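Local coordinates for hypoxanthine phosphoribosyltransferase (Bacillus anthracis, PDB 3O7M) that catalyses the transfer of the phosphoribosyl group from phosphoribosyl pyrophosphate to hypoxanthine and guanine, giving IMP and GMP in purine salvage, at the interface of chains A and B and the interface of chains A and C. Residues are numbered along the deposited sequence; one frame, centred on the assembly and turned at random. Chains: chain A/B/C, Hypoxanthine phosphoribosyltransferase.

Contact 1: the interface of chains A and B. Residues chain A 87-93, 120; chain B 72, 81-84, 112.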
loop_
_atom_site.group_PDB
_atom_site.type_symbol
_atom_site.label_atom_id
_atom_site.label_comp_id
_atom_site.label_asym_id
_atom_site.label_seq_id
_atom_site.Cartn_x
_atom_site.Cartn_y
_atom_site.Cartn_z
ATOM N N ASP A 87 -1.013 1.010 6.551
ATOM C CA ASP A 87 -0.975 1.771 7.792
ATOM C C ASP A 87 -2.412 2.134 8.131
ATOM O O ASP A 87 -3.320 1.949 7.329
ATOM C CB ASP A 87 -0.132 3.039 7.577
ATOM C CG ASP A 87 0.419 3.631 8.862
ATOM O OD1 ASP A 87 0.053 3.183 9.980
ATOM O OD2 ASP A 87 1.258 4.555 8.743
ATOM N N ILE A 88 -2.632 2.617 9.338
ATOM C CA ILE A 88 -3.959 3.041 9.726
ATOM C C ILE A 88 -4.372 4.373 9.130
ATOM O O ILE A 88 -3.517 5.233 8.859
ATOM C CB ILE A 88 -4.109 3.110 11.263
ATOM C CG1 ILE A 88 -3.158 4.146 11.884
ATOM C CG2 ILE A 88 -3.958 1.674 11.841
ATOM C CD1 ILE A 88 -3.377 4.443 13.424
ATOM N N ASP A 89 -5.683 4.540 8.930
ATOM C CA ASP A 89 -6.252 5.808 8.476
ATOM C C ASP A 89 -6.771 6.658 9.639
ATOM O O ASP A 89 -6.789 7.879 9.551
ATOM C CB ASP A 89 -7.419 5.572 7.541
ATOM C CG ASP A 89 -7.032 4.776 6.330
ATOM O OD1 ASP A 89 -7.743 3.796 6.019
ATOM O OD2 ASP A 89 -6.000 5.116 5.732
ATOM N N VAL A 90 -7.227 6.024 10.706
ATOM C CA VAL A 90 -7.804 6.777 11.783
ATOM C C VAL A 90 -6.791 7.483 12.674
ATOM O O VAL A 90 -5.594 7.156 12.731
ATOM C CB VAL A 90 -8.727 5.910 12.693
ATOM C CG1 VAL A 90 -9.895 5.324 11.861
ATOM C CG2 VAL A 90 -7.943 4.847 13.403
ATOM N N ASN A 91 -7.304 8.478 13.375
ATOM C CA ASN A 91 -6.492 9.233 14.315
ATOM C C ASN A 91 -6.472 8.542 15.675
ATOM O O ASN A 91 -7.519 8.364 16.277
ATOM C CB ASN A 91 -7.090 10.623 14.461
ATOM C CG ASN A 91 -6.423 11.423 15.543
ATOM O OD1 ASN A 91 -5.215 11.330 15.752
ATOM N ND2 ASN A 91 -7.207 12.223 16.232
ATOM N N ILE A 92 -5.293 8.171 16.176
ATOM C CA ILE A 92 -5.172 7.605 17.520
ATOM C C ILE A 92 -4.428 8.527 18.484
ATOM O O ILE A 92 -4.164 8.160 19.620
ATOM C CB ILE A 92 -4.512 6.194 17.548
ATOM C CG1 ILE A 92 -3.067 6.258 17.056
ATOM C CG2 ILE A 92 -5.340 5.192 16.717
ATOM C CD1 ILE A 92 -2.295 4.934 17.130
ATOM N N THR A 93 -4.100 9.733 18.037
ATOM C CA THR A 93 -3.408 10.686 18.892
ATOM C C THR A 93 -4.325 11.097 20.052
ATOM O O THR A 93 -5.417 11.589 19.831
ATOM C CB THR A 93 -2.923 11.912 18.081
ATOM O OG1 THR A 93 -2.177 11.435 16.961
ATOM C CG2 THR A 93 -2.046 12.861 18.952
ATOM N N HIS A 120 2.443 7.792 17.080
ATOM C CA HIS A 120 1.207 8.568 16.915
ATOM C C HIS A 120 0.743 9.240 18.244
ATOM O O HIS A 120 -0.275 9.941 18.277
ATOM C CB HIS A 120 0.117 7.629 16.387
ATOM C CG HIS A 120 0.280 7.256 14.943
ATOM N ND1 HIS A 120 -0.757 7.333 14.036
ATOM C CD2 HIS A 120 1.366 6.849 14.236
ATOM C CE1 HIS A 120 -0.321 6.980 12.836
ATOM N NE2 HIS A 120 0.967 6.695 12.927
ATOM N N TYR B 72 -2.288 13.253 7.415
ATOM C CA TYR B 72 -3.550 12.941 8.063
ATOM C C TYR B 72 -4.445 14.193 8.090
ATOM O O TYR B 72 -5.515 14.194 8.684
ATOM C CB TYR B 72 -3.326 12.419 9.486
ATOM C CG TYR B 72 -2.908 10.967 9.554
ATOM C CD1 TYR B 72 -3.847 9.942 9.406
ATOM C CD2 TYR B 72 -1.597 10.615 9.805
ATOM C CE1 TYR B 72 -3.471 8.590 9.490
ATOM C CE2 TYR B 72 -1.206 9.270 9.869
ATOM C CZ TYR B 72 -2.150 8.262 9.726
ATOM O OH TYR B 72 -1.740 6.930 9.786
ATOM N N LYS B 81 2.781 14.024 11.879
ATOM C CA LYS B 81 2.253 12.662 11.811
ATOM C C LYS B 81 1.778 12.406 10.366
ATOM O O LYS B 81 0.902 13.127 9.866
ATOM C CB LYS B 81 1.082 12.487 12.787
ATOM C CG LYS B 81 0.612 11.043 12.870
ATOM C CD LYS B 81 -0.566 10.881 13.779
ATOM C CE LYS B 81 -1.844 11.440 13.187
ATOM N NZ LYS B 81 -2.997 11.215 14.089
ATOM N N VAL B 82 2.354 11.404 9.707
ATOM C CA VAL B 82 1.937 11.054 8.350
ATOM C C VAL B 82 1.642 9.552 8.268
ATOM O O VAL B 82 2.130 8.774 9.090
ATOM C CB VAL B 82 3.014 11.363 7.282
ATOM C CG1 VAL B 82 3.073 12.869 6.929
ATOM C CG2 VAL B 82 4.395 10.805 7.700
ATOM N N LYS B 83 0.820 9.138 7.317
ATOM C CA LYS B 83 0.629 7.713 7.154
ATOM C C LYS B 83 1.513 7.152 6.061
ATOM O O LYS B 83 1.714 7.770 4.985
ATOM C CB LYS B 83 -0.797 7.298 6.955
ATOM C CG LYS B 83 -1.485 7.745 5.809
ATOM C CD LYS B 83 -2.501 6.631 5.539
ATOM C CE LYS B 83 -3.655 7.055 4.690
ATOM N NZ LYS B 83 -4.852 7.624 5.413
ATOM N N LEU B 84 2.095 6.005 6.364
ATOM C CA LEU B 84 2.988 5.375 5.425
ATOM C C LEU B 84 2.154 4.689 4.376
ATOM O O LEU B 84 1.363 3.805 4.687
ATOM C CB LEU B 84 3.906 4.387 6.134
ATOM C CG LEU B 84 4.812 5.036 7.159
ATOM C CD1 LEU B 84 5.817 3.965 7.614
ATOM C CD2 LEU B 84 5.572 6.296 6.581
ATOM N N PHE B 112 9.335 12.693 11.575
ATOM C CA PHE B 112 8.516 11.529 11.868
ATOM C C PHE B 112 9.125 10.355 11.125
ATOM O O PHE B 112 9.357 9.289 11.703
ATOM C CB PHE B 112 7.070 11.786 11.417
ATOM C CG PHE B 112 6.112 10.659 11.723
ATOM C CD1 PHE B 112 5.418 10.618 12.928
ATOM C CD2 PHE B 112 5.884 9.661 10.797
ATOM C CE1 PHE B 112 4.529 9.597 13.193
ATOM C CE2 PHE B 112 4.997 8.641 11.064
ATOM C CZ PHE B 112 4.314 8.615 12.262
HETATM O O HOH W 1 -0.709 2.450 4.064
HETATM O O HOH W 2 -3.326 8.417 14.057
HETATM O O HOH W 3 2.124 6.235 10.462
#
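Two lysines of chain B reach polar groups of chain A; B:Lys83 makes a salt bridge, B:Lys81 hydrogen bonds to uncharged oxygens. B:Lys83, its CG in the crowded position between backbone N and carbonyl carbon (chi1 63°), crosses A:Asp89 obliquely, and its NZ forms a salt bridge with the carboxylate OD2 of A:Asp89, 2.8 Å away, on that oxygen's anti lone pair. B:Lys81 bends at chi3 (72°), bringing its ammonium NZ 2.8 Å from the amide oxygen OD1 of A:Asn91 in a hydrogen bond; the same NZ donates to A:Thr93 OG1, which in turn donates to the carbonyl of A:His120.

Further hydrogen bonds add to this grip. The phenol OH of B:Tyr72 gives a short 2.6 Å bond to A:Ile88 O, approaching from above the carbonyl plane. In strand 82-84, B:Leu84 N points almost straight (168° at H) at the anti lone pair of A:Asp87 OD2, 2.9 Å away.

The A:His120 imidazole is packed and bridged by water. B:Lys81 CD lies over its face, 4.0 Å from the centroid, while B:Tyr72 OH meets its edge. Water 2 joins A:His120 ND1 to B:Lys81 NZ; water 3 joins NE2 to A:Asp87 OD2 and B:Val82 O. Both ring nitrogens are thus held in plane, which should fix the ring's rotation.

B:Tyr72 and B:Lys81 flank the mobile loop of the phosphoribosyltransferase active site, so this contact probably steadies the base of that loop against the neighbouring chain.

Contact 2: the interface of chains A and B. Residues chain A 112, 115-116, 119; chain B 112, 115-116, 119.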
loop_
_atom_site.group_PDB
_atom_site.type_symbol
_atom_site.label_atom_id
_atom_site.label_comp_id
_atom_site.label_asym_id
_atom_site.label_seq_id
_atom_site.Cartn_x
_atom_site.Cartn_y
_atom_site.Cartn_z
ATOM N N PHE A 112 7.101 -4.234 16.836
ATOM C CA PHE A 112 7.378 -3.177 15.870
ATOM C C PHE A 112 6.102 -2.345 15.720
ATOM O O PHE A 112 6.162 -1.134 15.739
ATOM C CB PHE A 112 7.806 -3.784 14.545
ATOM C CG PHE A 112 8.365 -2.785 13.564
ATOM C CD1 PHE A 112 9.724 -2.467 13.569
ATOM C CD2 PHE A 112 7.537 -2.174 12.647
ATOM C CE1 PHE A 112 10.244 -1.555 12.642
ATOM C CE2 PHE A 112 8.041 -1.257 11.724
ATOM C CZ PHE A 112 9.385 -0.949 11.719
ATOM N N ASP A 115 5.899 0.093 18.670
ATOM C CA ASP A 115 6.709 1.271 18.505
ATOM C C ASP A 115 6.080 2.199 17.452
ATOM O O ASP A 115 6.064 3.424 17.604
ATOM C CB ASP A 115 8.116 0.862 18.068
ATOM C CG ASP A 115 8.952 0.331 19.212
ATOM O OD1 ASP A 115 8.615 0.589 20.384
ATOM O OD2 ASP A 115 9.979 -0.312 18.927
ATOM N N HIS A 116 5.554 1.616 16.383
ATOM C CA HIS A 116 4.929 2.432 15.319
ATOM C C HIS A 116 3.728 3.219 15.871
ATOM O O HIS A 116 3.603 4.408 15.643
ATOM C CB HIS A 116 4.500 1.549 14.140
ATOM C CG HIS A 116 3.705 2.269 13.088
ATOM N ND1 HIS A 116 4.265 3.201 12.243
ATOM C CD2 HIS A 116 2.406 2.176 12.738
ATOM C CE1 HIS A 116 3.345 3.642 11.407
ATOM N NE2 HIS A 116 2.209 3.022 11.674
ATOM N N MET A 119 4.470 6.214 18.052
ATOM C CA MET A 119 4.840 7.418 17.339
ATOM C C MET A 119 3.650 8.345 17.075
ATOM O O MET A 119 3.836 9.523 16.802
ATOM C CB MET A 119 5.538 7.079 16.007
ATOM C CG MET A 119 6.922 6.504 16.170
ATOM S SD MET A 119 7.765 6.058 14.608
ATOM C CE MET A 119 7.504 7.544 13.637
ATOM N N PHE B 112 9.335 12.693 11.575
ATOM C CA PHE B 112 8.516 11.529 11.868
ATOM C C PHE B 112 9.125 10.355 11.125
ATOM O O PHE B 112 9.357 9.289 11.703
ATOM C CB PHE B 112 7.070 11.786 11.417
ATOM C CG PHE B 112 6.112 10.659 11.723
ATOM C CD1 PHE B 112 5.418 10.618 12.928
ATOM C CD2 PHE B 112 5.884 9.661 10.797
ATOM C CE1 PHE B 112 4.529 9.597 13.193
ATOM C CE2 PHE B 112 4.997 8.641 11.064
ATOM C CZ PHE B 112 4.314 8.615 12.262
ATOM N N ASP B 115 12.130 8.937 12.800
ATOM C CA ASP B 115 11.847 7.996 13.883
ATOM C C ASP B 115 11.461 6.603 13.359
ATOM O O ASP B 115 11.853 5.578 13.922
ATOM C CB ASP B 115 10.784 8.558 14.819
ATOM C CG ASP B 115 11.334 9.638 15.744
ATOM O OD1 ASP B 115 12.549 9.894 15.723
ATOM O OD2 ASP B 115 10.552 10.225 16.492
ATOM N N HIS B 116 10.715 6.567 12.265
ATOM C CA HIS B 116 10.381 5.290 11.628
ATOM C C HIS B 116 11.640 4.551 11.203
ATOM O O HIS B 116 11.820 3.348 11.478
ATOM C CB HIS B 116 9.487 5.537 10.413
ATOM C CG HIS B 116 9.138 4.290 9.660
ATOM N ND1 HIS B 116 8.311 3.318 10.180
ATOM C CD2 HIS B 116 9.494 3.867 8.425
ATOM C CE1 HIS B 116 8.167 2.351 9.292
ATOM N NE2 HIS B 116 8.870 2.662 8.214
ATOM N N MET B 119 13.654 2.985 13.957
ATOM C CA MET B 119 13.113 1.715 14.433
ATOM C C MET B 119 13.757 0.489 13.754
ATOM O O MET B 119 13.717 -0.613 14.306
ATOM C CB MET B 119 11.594 1.657 14.232
ATOM C CG MET B 119 10.817 2.580 15.160
ATOM S SD MET B 119 9.038 2.550 14.833
ATOM C CE MET B 119 8.771 0.775 14.903
HETATM O O HOH W 4 7.112 3.342 12.291
#
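In this phosphoribosyltransferase, helix 108-118 follows the segment forming the PRPP-binding motif, and here it packs against its two-fold mate from the other chain. Two methionines just beyond the helix ends make the tight part. A:Met119 and B:Met119 meet tip to tip, with 3.7 Å between SD of A:Met119 and SD of B:Met119; each side chain then bends at chi3 (48° in A, 52° in B), laying its methyl against the opposite helix.

There the methyl caps a phenylalanine face. CE of B:Met119 sits above the middle of the A:Phe112 ring, 3.5 Å from its centroid, and CE of A:Met119 does the same to B:Phe112. Both rings are presented by side chains whose CG is anti to the backbone N (chi1 -169° in A:Phe112). Each methyl also touches the helix that carries the ring: CE of A:Met119 lies 3.2 Å from the carbonyl O of B:Phe112, and CE of B:Met119 is close to CB of A:Asp115.

The looser side is polar and hydrated. A:His116 and B:His116 do not touch; their ND1 atoms, 4.5 Å apart, share water 4, which lies 2.9 Å from A:His116 ND1 and at the edge of that ring. Direct hydrogen bonds across the patch are absent, and the aspartates contribute CB rather than their carboxylates.

Contact 3: the interface of chains A and C. Residues chain A 44, 64-66, 89; chain C 44-45, 48, 164.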
loop_
_atom_site.group_PDB
_atom_site.type_symbol
_atom_site.label_atom_id
_atom_site.label_comp_id
_atom_site.label_asym_id
_atom_site.label_seq_id
_atom_site.Cartn_x
_atom_site.Cartn_y
_atom_site.Cartn_z
ATOM N N LEU A 44 -4.444 -7.512 10.443
ATOM C CA LEU A 44 -4.890 -8.462 9.419
ATOM C C LEU A 44 -3.874 -9.596 9.244
ATOM O O LEU A 44 -2.713 -9.440 9.583
ATOM C CB LEU A 44 -5.102 -7.727 8.100
ATOM C CG LEU A 44 -6.264 -6.754 8.035
ATOM C CD1 LEU A 44 -6.103 -5.887 6.751
ATOM C CD2 LEU A 44 -7.590 -7.524 8.079
ATOM N N ILE A 64 -12.934 1.510 14.604
ATOM C CA ILE A 64 -12.161 0.330 14.181
ATOM C C ILE A 64 -11.298 0.651 12.984
ATOM O O ILE A 64 -11.703 1.433 12.118
ATOM C CB ILE A 64 -13.112 -0.800 13.685
ATOM C CG1 ILE A 64 -14.126 -1.144 14.729
ATOM C CG2 ILE A 64 -12.311 -2.085 13.292
ATOM C CD1 ILE A 64 -15.068 -2.223 14.287
ATOM N N ASP A 65 -10.089 0.107 12.944
ATOM C CA ASP A 65 -9.262 0.237 11.772
ATOM C C ASP A 65 -8.412 -1.014 11.712
ATOM O O ASP A 65 -8.456 -1.890 12.623
ATOM C CB ASP A 65 -8.434 1.544 11.786
ATOM C CG ASP A 65 -8.006 2.007 10.380
ATOM O OD1 ASP A 65 -8.163 1.267 9.387
ATOM O OD2 ASP A 65 -7.473 3.129 10.275
ATOM N N PHE A 66 -7.697 -1.141 10.604
ATOM C CA PHE A 66 -6.856 -2.286 10.337
ATOM C C PHE A 66 -5.409 -1.903 10.023
ATOM O O PHE A 66 -5.123 -0.833 9.495
ATOM C CB PHE A 66 -7.412 -3.043 9.152
ATOM C CG PHE A 66 -8.814 -3.539 9.371
ATOM C CD1 PHE A 66 -9.903 -2.750 9.036
ATOM C CD2 PHE A 66 -9.025 -4.750 9.999
ATOM C CE1 PHE A 66 -11.206 -3.208 9.280
ATOM C CE2 PHE A 66 -10.302 -5.211 10.241
ATOM C CZ PHE A 66 -11.390 -4.426 9.881
ATOM N N ASP A 89 -5.683 4.540 8.930
ATOM C CA ASP A 89 -6.252 5.808 8.476
ATOM C C ASP A 89 -6.771 6.658 9.639
ATOM O O ASP A 89 -6.789 7.879 9.551
ATOM C CB ASP A 89 -7.419 5.572 7.541
ATOM C CG ASP A 89 -7.032 4.776 6.330
ATOM O OD1 ASP A 89 -7.743 3.796 6.019
ATOM O OD2 ASP A 89 -6.000 5.116 5.732
ATOM N N LEU C 44 -12.895 -4.172 2.166
ATOM C CA LEU C 44 -12.745 -3.470 3.435
ATOM C C LEU C 44 -13.388 -2.085 3.345
ATOM O O LEU C 44 -13.505 -1.532 2.237
ATOM C CB LEU C 44 -11.256 -3.341 3.771
ATOM C CG LEU C 44 -10.571 -4.603 4.282
ATOM C CD1 LEU C 44 -9.037 -4.373 4.332
ATOM C CD2 LEU C 44 -11.138 -4.999 5.664
ATOM N N LYS C 45 -13.783 -1.481 4.470
ATOM C CA LYS C 45 -13.640 -2.038 5.819
ATOM C C LYS C 45 -14.922 -2.647 6.349
ATOM O O LYS C 45 -14.882 -3.656 7.032
ATOM C CB LYS C 45 -13.233 -0.930 6.812
ATOM C CG LYS C 45 -11.942 -0.260 6.460
ATOM C CD LYS C 45 -11.619 0.941 7.330
ATOM C CE LYS C 45 -10.364 1.640 6.793
ATOM N NZ LYS C 45 -9.958 2.869 7.528
ATOM N N PHE C 48 -16.262 -6.578 6.964
ATOM C CA PHE C 48 -15.565 -7.608 7.741
ATOM C C PHE C 48 -16.434 -8.353 8.750
ATOM O O PHE C 48 -16.195 -9.523 8.991
ATOM C CB PHE C 48 -14.293 -7.087 8.423
ATOM C CG PHE C 48 -14.519 -6.403 9.769
ATOM C CD1 PHE C 48 -14.181 -7.045 10.960
ATOM C CD2 PHE C 48 -15.046 -5.122 9.841
ATOM C CE1 PHE C 48 -14.328 -6.375 12.195
ATOM C CE2 PHE C 48 -15.201 -4.469 11.067
ATOM C CZ PHE C 48 -14.862 -5.109 12.233
ATOM N N GLU C 164 -16.912 6.900 10.949
ATOM C CA GLU C 164 -16.129 5.942 11.739
ATOM C C GLU C 164 -16.813 5.382 12.991
ATOM O O GLU C 164 -16.265 4.468 13.630
ATOM C CB GLU C 164 -14.737 6.466 12.083
ATOM C CG GLU C 164 -13.847 6.726 10.855
ATOM C CD GLU C 164 -13.578 5.505 9.990
ATOM O OE1 GLU C 164 -13.561 4.342 10.479
ATOM O OE2 GLU C 164 -13.350 5.717 8.778
HETATM O O HOH W 5 -14.451 2.915 12.521
HETATM O O HOH W 6 -11.583 2.750 9.812
#
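The polar half of this interface centres on one ammonium group. C:Lys45, fully extended beyond CG, runs past the A:Phe66 ring in the opposite direction and places NZ between two carboxylates of chain A. It forms salt bridges of 2.8 Å with OD1 of A:Asp89, on the anti lone pair, and of 3.0 Å with OD1 of A:Asp65, met from well above the carboxylate plane. A:Asp65 is itself held by backbone groups: OD1 also accepts from A:Phe66 N, and the syn lone pair of OD2 from A:Asp89 N at 2.6 Å. The two acids probably stabilise the lysine's positive charge.

Water extends this network. Water 6 links C:Lys45 NZ to A:Ile64 O and to C:Glu164 OE1, while water 5 connects that carboxylate to both backbone polar atoms of A:Ile64.

Aromatic and aliphatic groups form the other half. A:Phe66 pushes CZ, the tip of its ring, toward the centre of the C:Phe48 face, with planes 83° apart and centroids 5.1 Å apart. A:Ile64 CD1 reaches the rim of C:Phe48 tip to tip, 3.5 Å from CZ of that ring. CD2 of C:Leu44 covers the outer part of one A:Phe66 face.

C:Leu44 and C:Lys45, joined by a cis peptide bond, belong to the pyrophosphate-binding loop of this enzyme family; the contact therefore probably braces that loop against strand 62-71 of the neighbouring chain.

Contacts 1 and 2 are parts of the same A–B interface, about 11 Å apart between the centres of their C-alpha atoms, and B:Phe112 of helix 108-118 belongs to both. Contact 3 belongs to the A–C interface, its centre about 14 Å from contact 1 and 21 Å from contact 2. A:Asp89 joins contacts 1 and 3, offering one carboxylate oxygen to chain B and the other to chain C. Chain A thus meets its two neighbours through adjoining two-fold interfaces, which A:Asp89 may couple. The deposited assembly has four copies; the structure alone does not show whether this tetramer exists in solution.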